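Local coordinates for protein alcohol dehydrogenase (Aeropyrum pernix, PDB 1H2B) that binds zinc and NAD and probably catalyses the NAD-dependent oxidation of alcohols, as a member of the zinc-containing alcohol dehydrogenase family, at residues 309-312 against 313-316; 263-266 against 267-271. One frame throughout, in Å; residues are numbered along the deposited sequence.

Contact 1: residues 309-312 against 313-316; sequences VGNY and VELH. With NAJ (nicotinamide-adenine-dinucleotide (acidic form)), chain I.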
loop_
_atom_site.group_PDB
_atom_site.type_symbol
_atom_site.label_atom_id
_atom_site.label_comp_id
_atom_site.label_asym_id
_atom_site.label_seq_id
_atom_site.Cartn_x
_atom_site.Cartn_y
_atom_site.Cartn_z
ATOM N N VAL B 309 -9.812 18.035 -2.846
ATOM C CA VAL B 309 -9.403 18.805 -1.658
ATOM C C VAL B 309 -8.511 17.926 -0.798
ATOM O O VAL B 309 -7.503 17.460 -1.278
ATOM C CB VAL B 309 -10.647 19.420 -0.954
ATOM C CG1 VAL B 309 -10.215 20.530 0.046
ATOM C CG2 VAL B 309 -11.620 20.077 -1.946
ATOM N N GLY B 310 -8.827 17.742 0.490
ATOM C CA GLY B 310 -8.095 16.745 1.270
ATOM C C GLY B 310 -8.728 16.639 2.624
ATOM O O GLY B 310 -9.772 17.239 2.910
ATOM N N ASN B 311 -8.128 15.801 3.461
ATOM C CA ASN B 311 -8.749 15.565 4.758
ATOM C C ASN B 311 -8.072 16.418 5.852
ATOM O O ASN B 311 -7.139 17.174 5.578
ATOM C CB ASN B 311 -8.814 14.065 5.055
ATOM C CG ASN B 311 -7.458 13.425 5.211
ATOM O OD1 ASN B 311 -6.520 14.039 5.709
ATOM N ND2 ASN B 311 -7.336 12.160 4.766
ATOM N N TYR B 312 -8.596 16.312 7.073
ATOM C CA TYR B 312 -8.113 17.192 8.138
ATOM C C TYR B 312 -6.674 16.915 8.492
ATOM O O TYR B 312 -5.894 17.837 8.714
ATOM C CB TYR B 312 -8.994 17.002 9.346
ATOM C CG TYR B 312 -8.688 17.924 10.500
ATOM C CD1 TYR B 312 -9.264 19.200 10.583
ATOM C CD2 TYR B 312 -7.846 17.503 11.499
ATOM C CE1 TYR B 312 -9.034 20.043 11.657
ATOM C CE2 TYR B 312 -7.571 18.348 12.613
ATOM C CZ TYR B 312 -8.166 19.604 12.679
ATOM O OH TYR B 312 -7.910 20.435 13.765
ATOM N N VAL B 313 -6.335 15.637 8.525
ATOM C CA VAL B 313 -4.945 15.282 8.839
ATOM C C VAL B 313 -3.983 15.836 7.777
ATOM O O VAL B 313 -2.908 16.359 8.097
ATOM C CB VAL B 313 -4.789 13.766 9.064
ATOM C CG1 VAL B 313 -3.324 13.334 9.048
ATOM C CG2 VAL B 313 -5.480 13.386 10.399
ATOM N N GLU B 314 -4.383 15.742 6.521
ATOM C CA GLU B 314 -3.571 16.292 5.422
ATOM C C GLU B 314 -3.398 17.815 5.563
ATOM O O GLU B 314 -2.306 18.329 5.334
ATOM C CB GLU B 314 -4.221 15.948 4.075
ATOM C CG GLU B 314 -3.990 14.468 3.776
ATOM C CD GLU B 314 -4.839 13.905 2.637
ATOM O OE1 GLU B 314 -5.901 14.478 2.301
ATOM O OE2 GLU B 314 -4.416 12.853 2.099
ATOM N N LEU B 315 -4.450 18.544 5.972
ATOM C CA LEU B 315 -4.285 19.993 6.175
ATOM C C LEU B 315 -3.285 20.223 7.323
ATOM O O LEU B 315 -2.422 21.104 7.215
ATOM C CB LEU B 315 -5.625 20.680 6.510
ATOM C CG LEU B 315 -5.511 22.200 6.656
ATOM C CD1 LEU B 315 -4.908 22.948 5.462
ATOM C CD2 LEU B 315 -6.933 22.658 7.035
ATOM N N HIS B 316 -3.388 19.412 8.370
ATOM C CA HIS B 316 -2.444 19.557 9.472
ATOM C C HIS B 316 -1.009 19.321 9.028
ATOM O O HIS B 316 -0.113 20.083 9.396
ATOM C CB HIS B 316 -2.821 18.557 10.572
ATOM C CG HIS B 316 -2.092 18.804 11.843
ATOM N ND1 HIS B 316 -2.538 19.696 12.795
ATOM C CD2 HIS B 316 -0.908 18.336 12.280
ATOM C CE1 HIS B 316 -1.661 19.740 13.785
ATOM N NE2 HIS B 316 -0.663 18.924 13.493
HETATM P PA NAJ I . -5.562 29.121 -11.695
HETATM O O1A NAJ I . -6.418 29.934 -12.625
HETATM O O2A NAJ I . -4.772 29.830 -10.583
HETATM O O5B NAJ I . -4.411 28.333 -12.472
HETATM C C5B NAJ I . -4.629 27.716 -13.748
HETATM C C4B NAJ I . -3.251 27.689 -14.387
HETATM O O4B NAJ I . -3.362 26.894 -15.585
HETATM C C3B NAJ I . -2.709 29.072 -14.747
HETATM O O3B NAJ I . -1.357 29.252 -14.292
HETATM C C2B NAJ I . -2.838 28.998 -16.262
HETATM O O2B NAJ I . -1.944 29.873 -16.968
HETATM C C1B NAJ I . -2.571 27.522 -16.585
HETATM N N9A NAJ I . -3.066 27.073 -17.886
HETATM C C8A NAJ I . -4.188 27.479 -18.623
HETATM N N7A NAJ I . -4.261 26.748 -19.767
HETATM C C5A NAJ I . -3.199 25.890 -19.776
HETATM C C6A NAJ I . -2.764 24.933 -20.660
HETATM N N6A NAJ I . -3.374 24.689 -21.828
HETATM N N1A NAJ I . -1.670 24.181 -20.324
HETATM C C2A NAJ I . -0.950 24.402 -19.163
HETATM N N3A NAJ I . -1.372 25.363 -18.313
HETATM C C4A NAJ I . -2.475 26.095 -18.620
HETATM O O3 NAJ I . -6.514 27.998 -11.096
HETATM P PN NAJ I . -6.486 27.305 -9.638
HETATM O O1N NAJ I . -7.264 28.093 -8.690
HETATM O O2N NAJ I . -5.100 26.917 -9.309
HETATM O O5D NAJ I . -7.404 26.025 -9.950
HETATM C C5D NAJ I . -6.891 25.037 -10.841
HETATM C C4D NAJ I . -8.006 24.074 -11.214
HETATM O O4D NAJ I . -8.273 23.245 -10.069
HETATM C C3D NAJ I . -9.337 24.754 -11.532
HETATM O O3D NAJ I . -10.064 23.908 -12.442
HETATM C C2D NAJ I . -10.051 24.761 -10.173
HETATM O O2D NAJ I . -11.444 24.886 -10.227
HETATM C C1D NAJ I . -9.625 23.360 -9.696
HETATM N N1N NAJ I . -9.763 23.035 -8.277
HETATM C C2N NAJ I . -9.919 21.714 -7.978
HETATM C C3N NAJ I . -9.991 21.313 -6.655
HETATM C C7N NAJ I . -10.224 19.872 -6.339
HETATM O O7N NAJ I . -10.368 19.595 -5.032
HETATM N N7N NAJ I . -10.224 18.872 -7.226
HETATM C C4N NAJ I . -9.881 22.242 -5.569
HETATM C C5N NAJ I . -9.542 23.571 -5.953
HETATM C C6N NAJ I . -9.521 23.955 -7.280
#
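N311 and E314 grip each other reciprocally, each side chain bonding to the backbone N-H of the other: a capping box at the start of helix 312-323. As N-cap, N311 turns its amide back over the first turn, CG lying between the backbone N and the carbonyl carbon (chi1 65°), and OD1 accepts from E314 N at 2.9 Å, with the donor nearly along the C=O axis. In return N311 N donates to E314 OE1 at 2.8 Å, reaching the anti side of the carboxylate from 25° out of its plane. The amide and the carboxylate are left stacked, their planes only 24° apart, with N311 OD1 3.2 Å from E314 CG. The same OE1 lies 3.3 Å from G310 CA, on the side where a CB would clash with it, so glycine suits this place. A salt bridge from R175 also reaches OE1, while E119 takes the N311 ND2 end. With an alanine in place of E314, the N-H of N311 and the guanidinium of R175 would probably each lose a partner, and the amide of N311 the flat group it rests on.

Y312, the first residue of the helix, accepts from H316 N at its carbonyl O (3.0 Å). With CG anti to the backbone N, the ring of Y312 points away from the first turn, where OH bonds to V148 O and R116 of the second subunit makes a cation-pi contact with it. Two residues before the cap, V309 N donates to the carboxamide O7N of the nicotinamide at 2.7 Å. The buried carboxylate of E314, facing R175 and a backbone N-H at a helix N-terminus, is therefore likely to stay ionised, and the capped helix start follows closely in sequence on the N-H that holds the carboxamide.

Contact 2: residues 263-266 against 267-271; sequences GSQA and TVDYT. With NAJ (nicotinamide-adenine-dinucleotide (acidic form)), chain I.
S264 and T267 meet at the first turn of helix 265-270, where S264, as N-cap, accepts the N-H of T267 at OG (3.2 Å, 160°). A serine serves here because its short hydroxyl, held between the backbone N and the carbonyl carbon (chi1 63°), curls straight back over the helix end. T267 uses both its branches: OG1 receives a weak bond from G263 N, while the methyl CG2 lies over one face of the adenine of the cofactor, 3.5 Å from C6A. One turn on, Y270 brings OH to 2.8 Å from the adenine N1A, a hydrogen bond made at the edge of the phenol ring; its CD2 rests 3.2 Å from A266 O.

This helix follows strand 255-260 of the parallel, Rossmann-type sheet and leads on toward strand 279-283, a beta-alpha-beta unit whose turn faces the dinucleotide. G263 makes that turn with backbone angles that would jam a CB against the preceding carbonyl O, and a CB would also crowd the ribose hydroxyl O3D.

On the outer flank the chain of Q265, bent at chi2 (60°), carries NE2 to donate to D269 OD2 at 3.1 Å, arriving from well above the carboxylate plane; OE1 of Q265 accepts from E289 N. V268 N donates to S264 O at 2.9 Å, and its side chain packs on L290 and on T294 of the third subunit. Behind the turn, D260 is hydrogen-bonded to T267 OG1 through OD2 and to G263 N through OD1, which helps to position the threonine under the adenine.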
loop_
_atom_site.group_PDB
_atom_site.type_symbol
_atom_site.label_atom_id
_atom_site.label_comp_id
_atom_site.label_asym_id
_atom_site.label_seq_id
_atom_site.Cartn_x
_atom_site.Cartn_y
_atom_site.Cartn_z
ATOM N N GLY B 263 -7.594 21.700 -15.764
ATOM C CA GLY B 263 -8.933 21.155 -15.900
ATOM C C GLY B 263 -9.702 21.658 -17.100
ATOM O O GLY B 263 -10.868 21.299 -17.252
ATOM N N SER B 264 -9.072 22.463 -17.957
ATOM C CA SER B 264 -9.760 22.905 -19.187
ATOM C C SER B 264 -9.881 21.770 -20.193
ATOM O O SER B 264 -9.178 20.742 -20.099
ATOM C CB SER B 264 -9.007 24.049 -19.863
ATOM O OG SER B 264 -7.697 23.617 -20.281
ATOM N N GLN B 265 -10.773 21.934 -21.176
ATOM C CA GLN B 265 -10.744 20.947 -22.258
ATOM C C GLN B 265 -9.390 20.763 -22.903
ATOM O O GLN B 265 -9.006 19.613 -23.134
ATOM C CB GLN B 265 -11.816 21.266 -23.312
ATOM C CG GLN B 265 -12.125 20.080 -24.177
ATOM C CD GLN B 265 -12.634 18.895 -23.382
ATOM O OE1 GLN B 265 -13.737 18.970 -22.781
ATOM N NE2 GLN B 265 -11.872 17.801 -23.384
ATOM N N ALA B 266 -8.637 21.866 -23.102
ATOM C CA ALA B 266 -7.310 21.779 -23.699
ATOM C C ALA B 266 -6.433 20.836 -22.888
ATOM O O ALA B 266 -5.796 19.916 -23.435
ATOM C CB ALA B 266 -6.694 23.142 -23.798
ATOM N N THR B 267 -6.409 21.022 -21.569
ATOM C CA THR B 267 -5.466 20.170 -20.825
ATOM C C THR B 267 -5.954 18.761 -20.660
ATOM O O THR B 267 -5.183 17.811 -20.627
ATOM C CB THR B 267 -5.136 20.734 -19.415
ATOM O OG1 THR B 267 -6.318 20.837 -18.611
ATOM C CG2 THR B 267 -4.554 22.100 -19.568
ATOM N N VAL B 268 -7.257 18.603 -20.510
ATOM C CA VAL B 268 -7.815 17.246 -20.331
ATOM C C VAL B 268 -7.586 16.435 -21.604
ATOM O O VAL B 268 -7.446 15.220 -21.549
ATOM C CB VAL B 268 -9.305 17.390 -19.926
ATOM C CG1 VAL B 268 -10.069 16.062 -19.961
ATOM C CG2 VAL B 268 -9.397 17.985 -18.538
ATOM N N ASP B 269 -7.472 17.135 -22.714
ATOM C CA ASP B 269 -7.213 16.437 -23.959
ATOM C C ASP B 269 -5.799 15.990 -24.116
ATOM O O ASP B 269 -5.577 14.892 -24.583
ATOM C CB ASP B 269 -7.671 17.205 -25.128
ATOM C CG ASP B 269 -9.194 17.040 -25.312
ATOM O OD1 ASP B 269 -9.837 15.952 -25.007
ATOM O OD2 ASP B 269 -9.767 17.990 -25.719
ATOM N N TYR B 270 -4.827 16.815 -23.705
ATOM C CA TYR B 270 -3.444 16.395 -23.925
ATOM C C TYR B 270 -2.786 15.630 -22.766
ATOM O O TYR B 270 -1.852 14.820 -23.003
ATOM C CB TYR B 270 -2.527 17.564 -24.405
ATOM C CG TYR B 270 -2.078 18.620 -23.392
ATOM C CD1 TYR B 270 -1.094 18.332 -22.427
ATOM C CD2 TYR B 270 -2.556 19.934 -23.491
ATOM C CE1 TYR B 270 -0.667 19.300 -21.559
ATOM C CE2 TYR B 270 -2.132 20.939 -22.618
ATOM C CZ TYR B 270 -1.180 20.601 -21.664
ATOM O OH TYR B 270 -0.719 21.570 -20.806
ATOM N N THR B 271 -3.258 15.874 -21.540
ATOM C CA THR B 271 -2.518 15.277 -20.421
ATOM C C THR B 271 -2.482 13.738 -20.414
ATOM O O THR B 271 -1.470 13.181 -20.075
ATOM C CB THR B 271 -2.938 15.821 -19.057
ATOM O OG1 THR B 271 -4.367 15.750 -18.908
ATOM C CG2 THR B 271 -2.560 17.333 -18.963
HETATM P PA NAJ I . -5.562 29.121 -11.695
HETATM O O1A NAJ I . -6.418 29.934 -12.625
HETATM O O2A NAJ I . -4.772 29.830 -10.583
HETATM O O5B NAJ I . -4.411 28.333 -12.472
HETATM C C5B NAJ I . -4.629 27.716 -13.748
HETATM C C4B NAJ I . -3.251 27.689 -14.387
HETATM O O4B NAJ I . -3.362 26.894 -15.585
HETATM C C3B NAJ I . -2.709 29.072 -14.747
HETATM O O3B NAJ I . -1.357 29.252 -14.292
HETATM C C2B NAJ I . -2.838 28.998 -16.262
HETATM O O2B NAJ I . -1.944 29.873 -16.968
HETATM C C1B NAJ I . -2.571 27.522 -16.585
HETATM N N9A NAJ I . -3.066 27.073 -17.886
HETATM C C8A NAJ I . -4.188 27.479 -18.623
HETATM N N7A NAJ I . -4.261 26.748 -19.767
HETATM C C5A NAJ I . -3.199 25.890 -19.776
HETATM C C6A NAJ I . -2.764 24.933 -20.660
HETATM N N6A NAJ I . -3.374 24.689 -21.828
HETATM N N1A NAJ I . -1.670 24.181 -20.324
HETATM C C2A NAJ I . -0.950 24.402 -19.163
HETATM N N3A NAJ I . -1.372 25.363 -18.313
HETATM C C4A NAJ I . -2.475 26.095 -18.620
HETATM O O3 NAJ I . -6.514 27.998 -11.096
HETATM P PN NAJ I . -6.486 27.305 -9.638
HETATM O O1N NAJ I . -7.264 28.093 -8.690
HETATM O O2N NAJ I . -5.100 26.917 -9.309
HETATM O O5D NAJ I . -7.404 26.025 -9.950
HETATM C C5D NAJ I . -6.891 25.037 -10.841
HETATM C C4D NAJ I . -8.006 24.074 -11.214
HETATM O O4D NAJ I . -8.273 23.245 -10.069
HETATM C C3D NAJ I . -9.337 24.754 -11.532
HETATM O O3D NAJ I . -10.064 23.908 -12.442
HETATM C C2D NAJ I . -10.051 24.761 -10.173
HETATM O O2D NAJ I . -11.444 24.886 -10.227
HETATM C C1D NAJ I . -9.625 23.360 -9.696
HETATM N N1N NAJ I . -9.763 23.035 -8.277
HETATM C C2N NAJ I . -9.919 21.714 -7.978
HETATM C C3N NAJ I . -9.991 21.313 -6.655
HETATM C C7N NAJ I . -10.224 19.872 -6.339
HETATM O O7N NAJ I . -10.368 19.595 -5.032
HETATM N N7N NAJ I . -10.224 18.872 -7.226
HETATM C C4N NAJ I . -9.881 22.242 -5.569
HETATM C C5N NAJ I . -9.542 23.571 -5.953
HETATM C C6N NAJ I . -9.521 23.955 -7.280
#

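How the contacts relate
Both contacts are helix N-termini capped by a side chain, and both touch the same NAD, but at its two ends: contact 1 by a backbone bond to the nicotinamide carboxamide, contact 2 by a methyl and a phenol on the adenine. Their centres lie about 27 Å apart, on opposite sides of the chain's centre. Both are partly buried: contact 1 has no exposed residue among those that touch, relies on a buried carboxylate with an arginine partner and meets the second subunit; contact 2 includes the exposed A266, uses a hydroxyl cap and an amide-carboxylate pair, and meets the third subunit. Each follows a strand of the parallel sheet, 303-306 for the first and 255-260 for the second.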